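PDB 2BKL: prolyl endopeptidase from Myxococcus xanthus, which probably hydrolyses oligopeptides on the carboxyl side of proline, and to a lesser extent alanine, as a serine endopeptidase of the prolyl oligopeptidase family. Local coordinates for residues D376-F381 with I390-V395; S324-G329 with A365-G370; T341-V346 with V354-L359; G330-E335 with A347-K352. All coordinates share one frame; numbering follows the deposited sequence.

Contact 1 (D376-F381 with I390-V395); sequences DAYYVF and IYKTSV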
# COMPACT_ATOMS: atom_id res chain seq x y z
N ASP A 376 -19.43 20.10 -6.18
CA ASP A 376 -18.34 19.62 -7.02
C ASP A 376 -17.60 18.47 -6.33
O ASP A 376 -17.16 18.62 -5.20
CB ASP A 376 -17.31 20.72 -7.29
CG ASP A 376 -17.88 21.91 -8.01
OD1 ASP A 376 -18.64 21.72 -9.00
OD2 ASP A 376 -17.59 23.07 -7.64
N ALA A 377 -17.41 17.36 -7.04
CA ALA A 377 -16.65 16.22 -6.55
C ALA A 377 -15.74 15.72 -7.65
O ALA A 377 -16.12 15.77 -8.82
CB ALA A 377 -17.54 15.10 -6.09
N TYR A 378 -14.58 15.19 -7.30
CA TYR A 378 -13.58 14.80 -8.27
C TYR A 378 -13.35 13.31 -8.22
O TYR A 378 -13.53 12.68 -7.18
CB TYR A 378 -12.26 15.53 -7.97
CG TYR A 378 -12.32 17.03 -8.06
CD1 TYR A 378 -12.84 17.77 -7.02
CD2 TYR A 378 -11.83 17.70 -9.17
CE1 TYR A 378 -12.90 19.15 -7.10
CE2 TYR A 378 -11.88 19.07 -9.24
CZ TYR A 378 -12.41 19.77 -8.22
OH TYR A 378 -12.47 21.15 -8.29
N TYR A 379 -12.97 12.73 -9.35
CA TYR A 379 -12.46 11.38 -9.33
C TYR A 379 -11.28 11.25 -10.27
O TYR A 379 -11.12 12.02 -11.21
CB TYR A 379 -13.55 10.34 -9.64
CG TYR A 379 -13.95 10.21 -11.09
CD1 TYR A 379 -14.98 10.96 -11.61
CD2 TYR A 379 -13.33 9.28 -11.93
CE1 TYR A 379 -15.39 10.81 -12.97
CE2 TYR A 379 -13.71 9.14 -13.24
CZ TYR A 379 -14.73 9.93 -13.76
OH TYR A 379 -15.10 9.72 -15.08
N VAL A 380 -10.46 10.26 -9.96
CA VAL A 380 -9.27 9.94 -10.75
C VAL A 380 -9.53 8.71 -11.57
O VAL A 380 -10.09 7.74 -11.07
CB VAL A 380 -8.10 9.69 -9.78
CG1 VAL A 380 -6.81 9.36 -10.52
CG2 VAL A 380 -7.87 10.87 -8.84
N PHE A 381 -9.13 8.75 -12.84
CA PHE A 381 -9.19 7.60 -13.72
C PHE A 381 -7.82 7.29 -14.33
O PHE A 381 -7.11 8.18 -14.77
CB PHE A 381 -10.20 7.85 -14.83
CG PHE A 381 -10.28 6.73 -15.81
CD1 PHE A 381 -11.09 5.63 -15.54
CD2 PHE A 381 -9.55 6.76 -16.98
CE1 PHE A 381 -11.17 4.59 -16.40
CE2 PHE A 381 -9.60 5.72 -17.85
CZ PHE A 381 -10.41 4.63 -17.58
N ILE A 390 -8.07 13.44 -14.06
CA ILE A 390 -9.00 13.82 -13.02
C ILE A 390 -10.19 14.50 -13.63
O ILE A 390 -10.05 15.39 -14.45
CB ILE A 390 -8.34 14.77 -12.02
CG1 ILE A 390 -7.11 14.11 -11.39
CG2 ILE A 390 -9.36 15.20 -10.96
CD1 ILE A 390 -6.34 15.08 -10.52
N TYR A 391 -11.38 14.06 -13.23
CA TYR A 391 -12.63 14.64 -13.67
C TYR A 391 -13.29 15.39 -12.53
O TYR A 391 -13.28 14.95 -11.38
CB TYR A 391 -13.57 13.54 -14.20
CG TYR A 391 -13.07 13.00 -15.51
CD1 TYR A 391 -12.11 12.01 -15.54
CD2 TYR A 391 -13.54 13.50 -16.70
CE1 TYR A 391 -11.61 11.55 -16.71
CE2 TYR A 391 -13.05 13.02 -17.92
CZ TYR A 391 -12.08 12.05 -17.89
OH TYR A 391 -11.57 11.53 -19.07
N LYS A 392 -13.86 16.54 -12.87
CA LYS A 392 -14.65 17.32 -11.94
C LYS A 392 -16.11 17.09 -12.32
O LYS A 392 -16.50 17.27 -13.48
CB LYS A 392 -14.28 18.80 -12.02
CG LYS A 392 -15.11 19.70 -11.11
CD LYS A 392 -14.65 21.16 -11.21
CE LYS A 392 -15.71 22.12 -10.74
NZ LYS A 392 -15.39 23.51 -11.14
N THR A 393 -16.91 16.68 -11.35
CA THR A 393 -18.29 16.33 -11.60
C THR A 393 -19.21 17.08 -10.66
O THR A 393 -18.81 17.48 -9.58
CB THR A 393 -18.53 14.81 -11.45
OG1 THR A 393 -18.57 14.45 -10.05
CG2 THR A 393 -17.40 13.97 -12.00
N SER A 394 -20.44 17.28 -11.10
CA SER A 394 -21.50 17.77 -10.23
C SER A 394 -22.27 16.58 -9.67
O SER A 394 -22.76 15.74 -10.39
CB SER A 394 -22.47 18.66 -11.01
OG SER A 394 -23.68 18.83 -10.28
N VAL A 395 -22.37 16.52 -8.36
CA VAL A 395 -23.08 15.44 -7.73
C VAL A 395 -24.57 15.53 -8.04
O VAL A 395 -25.22 14.51 -8.30
CB VAL A 395 -22.86 15.43 -6.19
CG1 VAL A 395 -23.68 14.34 -5.53
CG2 VAL A 395 -21.40 15.21 -5.87

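Contact 2 (S324-G329 with A365-G370); sequences SVSIVG and ASNLMG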
# COMPACT_ATOMS: atom_id res chain seq x y z
N SER A 324 -16.07 1.24 -0.89
CA SER A 324 -16.08 2.45 -0.07
C SER A 324 -17.33 3.25 -0.33
O SER A 324 -18.00 3.11 -1.39
CB SER A 324 -14.87 3.32 -0.33
OG SER A 324 -14.94 3.90 -1.61
N VAL A 325 -17.62 4.10 0.63
CA VAL A 325 -18.75 5.00 0.58
C VAL A 325 -18.25 6.34 1.01
O VAL A 325 -17.61 6.47 2.06
CB VAL A 325 -19.84 4.60 1.59
CG1 VAL A 325 -20.96 5.62 1.57
CG2 VAL A 325 -20.35 3.24 1.28
N SER A 326 -18.58 7.35 0.22
CA SER A 326 -18.31 8.73 0.61
C SER A 326 -19.58 9.55 0.55
O SER A 326 -20.49 9.26 -0.23
CB SER A 326 -17.25 9.36 -0.26
OG SER A 326 -17.68 9.49 -1.59
N ILE A 327 -19.68 10.54 1.41
CA ILE A 327 -20.80 11.44 1.36
C ILE A 327 -20.34 12.72 0.70
O ILE A 327 -19.47 13.44 1.23
CB ILE A 327 -21.32 11.74 2.78
CG1 ILE A 327 -21.63 10.45 3.54
CG2 ILE A 327 -22.54 12.65 2.69
CD1 ILE A 327 -22.07 10.66 4.99
N VAL A 328 -20.87 12.97 -0.48
CA VAL A 328 -20.51 14.14 -1.27
C VAL A 328 -21.75 14.81 -1.82
O VAL A 328 -22.68 14.16 -2.27
CB VAL A 328 -19.57 13.76 -2.43
CG1 VAL A 328 -18.19 13.42 -1.91
CG2 VAL A 328 -20.14 12.62 -3.33
N GLY A 329 -21.79 16.13 -1.72
CA GLY A 329 -22.89 16.88 -2.29
C GLY A 329 -24.26 16.40 -1.86
O GLY A 329 -25.17 16.32 -2.69
N ALA A 365 -11.06 3.62 -11.59
CA ALA A 365 -11.60 4.90 -11.14
C ALA A 365 -11.66 4.95 -9.64
O ALA A 365 -12.10 3.97 -9.01
CB ALA A 365 -12.97 5.11 -11.71
N SER A 366 -11.30 6.09 -9.03
CA SER A 366 -11.49 6.30 -7.61
C SER A 366 -12.96 6.59 -7.32
O SER A 366 -13.74 6.93 -8.22
CB SER A 366 -10.65 7.46 -7.11
OG SER A 366 -11.20 8.71 -7.55
N ASN A 367 -13.33 6.52 -6.05
CA ASN A 367 -14.61 7.03 -5.62
C ASN A 367 -14.60 8.54 -5.79
O ASN A 367 -13.54 9.17 -5.91
CB ASN A 367 -14.92 6.61 -4.19
CG ASN A 367 -16.41 6.59 -3.88
OD1 ASN A 367 -17.21 6.81 -4.74
ND2 ASN A 367 -16.76 6.24 -2.66
N LEU A 368 -15.77 9.14 -5.79
CA LEU A 368 -15.86 10.58 -5.77
C LEU A 368 -15.29 11.14 -4.48
O LEU A 368 -15.46 10.57 -3.40
CB LEU A 368 -17.29 11.03 -5.94
CG LEU A 368 -17.95 10.75 -7.28
CD1 LEU A 368 -19.39 11.27 -7.26
CD2 LEU A 368 -17.17 11.37 -8.42
N MET A 369 -14.55 12.24 -4.64
CA MET A 369 -13.86 12.92 -3.57
C MET A 369 -14.35 14.36 -3.50
O MET A 369 -14.35 15.08 -4.50
CB MET A 369 -12.36 12.92 -3.83
CG MET A 369 -11.75 11.53 -3.78
SD MET A 369 -10.06 11.62 -4.28
CE MET A 369 -10.24 11.45 -5.95
N GLY A 370 -14.70 14.79 -2.31
CA GLY A 370 -15.18 16.13 -2.08
C GLY A 370 -15.61 16.29 -0.66
O GLY A 370 -14.95 15.79 0.26
O HOH W 1 -16.82 13.45 1.76

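Contact 3 (T341-V346 with V354-L359); sequences TSEVRV and VRTVQL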
# COMPACT_ATOMS: atom_id res chain seq x y z
N THR A 341 -12.60 -4.40 -11.78
CA THR A 341 -12.70 -3.10 -12.42
C THR A 341 -13.75 -2.26 -11.70
O THR A 341 -14.84 -2.73 -11.41
CB THR A 341 -13.09 -3.33 -13.90
OG1 THR A 341 -12.04 -4.05 -14.56
CG2 THR A 341 -13.24 -2.04 -14.66
N SER A 342 -13.45 -1.02 -11.43
CA SER A 342 -14.36 -0.26 -10.59
C SER A 342 -15.48 0.43 -11.38
O SER A 342 -15.37 0.74 -12.57
CB SER A 342 -13.64 0.71 -9.69
OG SER A 342 -13.06 1.70 -10.47
N GLU A 343 -16.58 0.61 -10.66
CA GLU A 343 -17.75 1.33 -11.10
C GLU A 343 -18.18 2.21 -9.94
O GLU A 343 -18.13 1.78 -8.79
CB GLU A 343 -18.88 0.36 -11.47
CG GLU A 343 -20.20 1.04 -11.82
CD GLU A 343 -21.17 0.16 -12.56
OE1 GLU A 343 -21.02 0.05 -13.80
OE2 GLU A 343 -22.08 -0.40 -11.92
N VAL A 344 -18.58 3.43 -10.23
CA VAL A 344 -18.96 4.38 -9.20
C VAL A 344 -20.43 4.74 -9.38
O VAL A 344 -20.87 5.10 -10.46
CB VAL A 344 -18.06 5.62 -9.22
CG1 VAL A 344 -18.50 6.62 -8.14
CG2 VAL A 344 -16.60 5.19 -8.99
N ARG A 345 -21.20 4.61 -8.30
CA ARG A 345 -22.65 4.84 -8.31
C ARG A 345 -23.02 5.90 -7.28
O ARG A 345 -22.53 5.90 -6.14
CB ARG A 345 -23.37 3.54 -7.99
CG ARG A 345 -23.08 2.40 -8.96
CD ARG A 345 -23.90 1.17 -8.68
NE ARG A 345 -23.40 0.02 -9.41
CZ ARG A 345 -23.63 -1.25 -9.08
NH1 ARG A 345 -24.35 -1.57 -8.03
NH2 ARG A 345 -23.12 -2.22 -9.83
N VAL A 346 -23.86 6.84 -7.70
CA VAL A 346 -24.37 7.90 -6.85
C VAL A 346 -25.77 7.50 -6.42
O VAL A 346 -26.57 7.09 -7.25
CB VAL A 346 -24.38 9.26 -7.57
CG1 VAL A 346 -25.01 10.36 -6.70
CG2 VAL A 346 -22.97 9.64 -7.94
N VAL A 354 -29.33 7.03 -8.02
CA VAL A 354 -29.48 8.23 -8.84
C VAL A 354 -28.87 7.98 -10.23
O VAL A 354 -29.54 8.07 -11.26
CB VAL A 354 -28.83 9.45 -8.16
CG1 VAL A 354 -28.88 10.65 -9.08
CG2 VAL A 354 -29.54 9.75 -6.85
N ARG A 355 -27.58 7.69 -10.27
CA ARG A 355 -26.93 7.41 -11.54
C ARG A 355 -25.64 6.65 -11.34
O ARG A 355 -25.14 6.57 -10.23
CB ARG A 355 -26.67 8.71 -12.29
CG ARG A 355 -25.44 9.47 -11.85
CD ARG A 355 -25.33 10.80 -12.55
NE ARG A 355 -26.27 11.76 -11.99
CZ ARG A 355 -26.05 12.52 -10.94
NH1 ARG A 355 -24.88 12.50 -10.33
NH2 ARG A 355 -26.99 13.35 -10.54
N THR A 356 -25.10 6.10 -12.42
CA THR A 356 -23.77 5.53 -12.48
C THR A 356 -22.88 6.51 -13.20
O THR A 356 -23.24 7.07 -14.24
CB THR A 356 -23.83 4.18 -13.23
OG1 THR A 356 -24.58 3.23 -12.44
CG2 THR A 356 -22.46 3.55 -13.36
N VAL A 357 -21.72 6.76 -12.61
CA VAL A 357 -20.73 7.61 -13.22
C VAL A 357 -20.23 6.98 -14.51
O VAL A 357 -19.84 5.82 -14.55
CB VAL A 357 -19.55 7.89 -12.27
CG1 VAL A 357 -18.55 8.84 -12.93
CG2 VAL A 357 -20.03 8.51 -11.01
N GLN A 358 -20.29 7.73 -15.61
CA GLN A 358 -19.86 7.22 -16.90
C GLN A 358 -18.38 7.48 -17.10
O GLN A 358 -17.94 8.62 -17.22
CB GLN A 358 -20.67 7.87 -18.02
CG GLN A 358 -22.18 7.64 -17.87
CD GLN A 358 -22.58 6.18 -17.92
OE1 GLN A 358 -22.31 5.48 -18.92
NE2 GLN A 358 -23.26 5.71 -16.89
N LEU A 359 -17.62 6.39 -17.09
CA LEU A 359 -16.17 6.48 -17.12
C LEU A 359 -15.69 6.63 -18.56
O LEU A 359 -16.36 6.18 -19.51
CB LEU A 359 -15.56 5.23 -16.50
CG LEU A 359 -16.05 4.95 -15.08
CD1 LEU A 359 -15.46 3.63 -14.56
CD2 LEU A 359 -15.75 6.08 -14.13
O HOH W 2 -18.71 3.98 -12.98

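Contact 4 (G330-E335 with A347-K352); sequences GHLSLE and ATLKGK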
# COMPACT_ATOMS: atom_id res chain seq x y z
N GLY A 330 -24.38 16.00 -0.60
CA GLY A 330 -25.69 15.59 -0.07
C GLY A 330 -26.17 14.24 -0.55
O GLY A 330 -27.34 13.91 -0.40
N HIS A 331 -25.25 13.45 -1.11
CA HIS A 331 -25.52 12.13 -1.67
C HIS A 331 -24.47 11.13 -1.17
O HIS A 331 -23.43 11.50 -0.61
CB HIS A 331 -25.43 12.18 -3.20
CG HIS A 331 -26.59 12.88 -3.86
ND1 HIS A 331 -26.84 14.22 -3.68
CD2 HIS A 331 -27.54 12.42 -4.70
CE1 HIS A 331 -27.93 14.55 -4.35
NE2 HIS A 331 -28.37 13.49 -5.00
N LEU A 332 -24.76 9.84 -1.35
CA LEU A 332 -23.78 8.77 -1.19
C LEU A 332 -23.09 8.46 -2.50
O LEU A 332 -23.75 8.34 -3.52
CB LEU A 332 -24.47 7.51 -0.68
CG LEU A 332 -25.20 7.63 0.67
CD1 LEU A 332 -25.88 6.32 0.97
CD2 LEU A 332 -24.29 8.03 1.79
N SER A 333 -21.77 8.33 -2.49
CA SER A 333 -21.00 7.85 -3.64
C SER A 333 -20.43 6.49 -3.28
O SER A 333 -19.74 6.36 -2.30
CB SER A 333 -19.90 8.83 -4.04
OG SER A 333 -19.28 8.40 -5.24
N LEU A 334 -20.76 5.50 -4.09
CA LEU A 334 -20.50 4.09 -3.80
C LEU A 334 -19.52 3.56 -4.84
O LEU A 334 -19.80 3.54 -6.05
CB LEU A 334 -21.80 3.29 -3.85
CG LEU A 334 -23.00 3.81 -3.05
CD1 LEU A 334 -24.26 3.04 -3.37
CD2 LEU A 334 -22.69 3.69 -1.63
N GLU A 335 -18.38 3.09 -4.38
CA GLU A 335 -17.34 2.55 -5.24
C GLU A 335 -17.42 1.03 -5.19
O GLU A 335 -17.16 0.42 -4.16
CB GLU A 335 -15.96 2.99 -4.79
CG GLU A 335 -14.82 2.52 -5.69
CD GLU A 335 -13.45 2.68 -5.06
OE1 GLU A 335 -13.31 3.12 -3.90
OE2 GLU A 335 -12.49 2.27 -5.73
N ALA A 347 -26.02 7.59 -5.13
CA ALA A 347 -27.33 7.28 -4.53
C ALA A 347 -27.75 8.41 -3.59
O ALA A 347 -26.91 9.17 -3.12
CB ALA A 347 -27.28 5.97 -3.76
N THR A 348 -29.04 8.49 -3.28
CA THR A 348 -29.46 9.46 -2.28
C THR A 348 -29.04 8.98 -0.92
O THR A 348 -28.62 7.82 -0.73
CB THR A 348 -30.99 9.68 -2.27
OG1 THR A 348 -31.63 8.49 -1.82
CG2 THR A 348 -31.52 9.96 -3.69
N LEU A 349 -29.18 9.85 0.06
CA LEU A 349 -28.90 9.49 1.46
C LEU A 349 -29.82 8.39 1.99
O LEU A 349 -29.51 7.75 2.99
CB LEU A 349 -28.97 10.73 2.35
CG LEU A 349 -27.92 11.81 2.12
CD1 LEU A 349 -28.23 13.03 2.99
CD2 LEU A 349 -26.52 11.28 2.38
N LYS A 350 -30.96 8.17 1.34
CA LYS A 350 -31.86 7.09 1.70
C LYS A 350 -31.56 5.80 0.94
O LYS A 350 -32.24 4.78 1.12
CB LYS A 350 -33.31 7.52 1.46
CG LYS A 350 -33.72 8.72 2.31
CD LYS A 350 -33.78 8.36 3.78
CE LYS A 350 -34.94 9.09 4.48
NZ LYS A 350 -35.04 8.64 5.89
N GLY A 351 -30.49 5.85 0.13
CA GLY A 351 -30.00 4.69 -0.59
C GLY A 351 -30.58 4.42 -1.97
O GLY A 351 -30.27 3.39 -2.58
N LYS A 352 -31.38 5.35 -2.49
CA LYS A 352 -32.01 5.18 -3.79
C LYS A 352 -31.05 5.52 -4.91
O LYS A 352 -30.45 6.58 -4.88
CB LYS A 352 -33.27 6.02 -3.88
CG LYS A 352 -34.33 5.63 -2.84
CD LYS A 352 -34.38 4.10 -2.49
CE LYS A 352 -35.54 3.73 -1.55
NZ LYS A 352 -36.22 4.94 -0.96
O HOH W 3 -29.65 12.65 -1.05

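Contact 1 (D376-F381 with I390-V395)
Asp-376 meets Lys-392 across the hairpin, with Asp-376 OD1 3.4 Å from Lys-392 CE; Asp-376 OD2 and Lys-392 NZ stay 4.2 Å apart, beyond a salt bridge. On the other face of this propeller-blade hairpin, small Ala-377 sets its methyl against Val-395 CG2, and Ala-377 O accepts from Thr-393 N at 2.8 Å. Tyr-378 and Lys-392 lie side by side, pointing the same way. With CG anti to the backbone N (chi1 178°) and the chain extended beyond it, the lysine lies beside the phenol, Lys-392 CD being 3.6 Å from Tyr-378 OH, while Ile-390 CG2 meets the ring edge. Tyr-379 forms two backbone bonds with Tyr-391, the one from Tyr-391 N to Tyr-379 O being 2.9 Å. Their ring planes are 17° apart but slid, so that Tyr-379 OH sits over one face of the Tyr-391 ring, toward its rim, and Tyr-379 CE1 touches Tyr-391 CB at 3.5 Å. Beyond it, branched Val-380 leans CG2 on Ile-390 CG1. The hairpin is thus held mainly by backbone hydrogen bonds and by aromatic and aliphatic contacts on both faces; the opposite charges of Asp-376 and Lys-392, each with a further long, weak ion pair (Arg-77, Glu-102), probably add a mild attraction.

Contact 2 (S324-G329 with A365-G370)
Strand 324-328 and the loop at 367-370 run 32° apart, Ser-326 and Leu-368 lying 7.1 Å from CA to CA and Val-328 and Gly-370 5.7 Å, so side chains do the bridging between two successive propeller blades. Ser-326 OG donates to Leu-368 O over 3.1 Å, the hydroxyl tilted 31° from the carbonyl plane. Its first torsion sets OG between the backbone N and the carbonyl carbon, on a side chain directed at the loop. An alanine here would probably leave Leu-368 O without this donor and the loop less firmly tied to the strand. Asn-367 extends its amide over the same strand: Asn-367 ND2 makes a weak bond to Ser-324 OG, 3.1 Å long and bent to 125°. That hydroxyl is also bonded to Glu-335, and the stronger hold on the asparagine is Ser-333 OG at its OD1. Asparagine suits the place because one short side chain offers both a donor and an acceptor. Further on, Val-328 and Leu-368 cross at about a right angle, Val-328 CG2 lying 4.2 Å from Leu-368 CB, while Val-328 CG1 packs 3.8 Å from Gly-370 N. The seam is therefore polar at its serine end, where short serine and asparagine side chains do the bonding, whereas apolar contact dominates at Val-328, with a water donating to Ile-327 O and, weakly, to Gly-370 O.

Contact 3 (T341-V346 with V354-L359)
Val-346 O is gripped by two successive backbone N-H groups, Val-354 N at 2.9 Å and Arg-355 N at 3.2 Å, both donors tilted from the carbonyl plane. This is a classic beta bulge, placed where the third and fourth strands of a propeller blade pair. Regular antiparallel bonding follows: Val-346 N donates to Arg-355 O at 2.8 Å, and Val-357 N to Val-344 O at the same length, 2.8 Å. A water joins Val-344 N to Val-357 O where the strands part. Val-344 and Val-357 lie side by side, pointing the same way, with Val-344 CG1 3.8 Å from Val-357 CG2; beta-branched valine suits an extended backbone and a buried face. Arg-355 is bent at chi3 (76°), which turns NE out of the line of the chain; Val-354 CG1 covers one guanidinium face toward its rim, and Arg-355 NH1 is bonded to Val-395 O. On the opposite face, Glu-343 crosses Thr-356 at about a right angle, its CG 3.7 Å from Thr-356 CG2. Arg-345 grips Glu-343 side-on, with Arg-345 NE 2.9 Å and Arg-345 NH2 3.0 Å from Glu-343 OE2, a single oxygen lying near the guanidinium plane. An alanine in place of Glu-343 would probably leave Arg-345 NE and NH2 without this acceptor and open a gap beside the Thr-356 methyl. Asp-317 binds the same guanidinium through NH1, so two carboxylates share it and would probably stabilise its positive charge, while the valine face combines apolar contact with the tethered Arg-355 guanidinium.

Contact 4 (G330-E335 with A347-K352)
Leu-332 and Leu-349 cross at about a right angle, with Leu-332 CD2 4.0 Å from Leu-349 CD2. The crossing lets each leucine also cover backbone of the other segment: Leu-332 CD1 lies 3.6 Å from Thr-348 O, and Leu-349 CG comes within 3.3 Å of Gly-330 O. Ala-347 shares the face of Leu-332 and has its methyl 4.2 Å from Leu-334 CD1; so small a side chain leaves room for Leu-332 and Leu-334, which also reach strand 311-314 of the preceding blade. Leu-332 and Ala-347 are a hydrogen-bonded antiparallel pair, the bond from Ala-347 N to Leu-332 O being nearly straight at 174°. His-331 is turned differently: its CB touches Ala-347 O at 3.4 Å, and one face of its imidazole carries a water over the ring centre. This water donates to Gly-330 O at 2.7 Å and accepts from Leu-349 N at 3.0 Å, a bridge where the strands separate. The imidazole is fixed from its own side, ND1 being bonded to Gly-329 O. Past the pair, a type I turn runs from Thr-348 to Gly-351. Thr-348 OG1 accepts from Lys-350 N, making an ST turn, and also from Lys-352 N. Gly-351, at phi 89°, suits the turn, since a side chain there would collide with the preceding carbonyl O. Chemically the hairpin end divides in two: Leu-332 and Leu-334 carry the apolar face onto the preceding blade, whereas the water and the threonine hydroxyl occupy backbone polar groups that strand pairing does not serve.

How the contacts relate
Contacts 3 and 4 share strand 341-348 and belong to one four-stranded propeller blade; contact 1 is the central hairpin of the next, and contact 2 lies on the seam between them. Contact 2 is the hub, its centre about 9 Å from that of contact 1, 10 Å from contact 4 and 11 Å from contact 3. Tyr-378 O and Met-369 N, 2.8 Å apart, probably bond contacts 1 and 2, while Tyr-379 CE1 packs 3.7 Å from Val-357 CG1 between contacts 1 and 3. The centres lie about 20 to 27 Å from the chain centre, and none of the four includes a residue of the pocket holding the benzyloxycarbonyl-alanyl-proline ligand, such as Ser-533 or His-651.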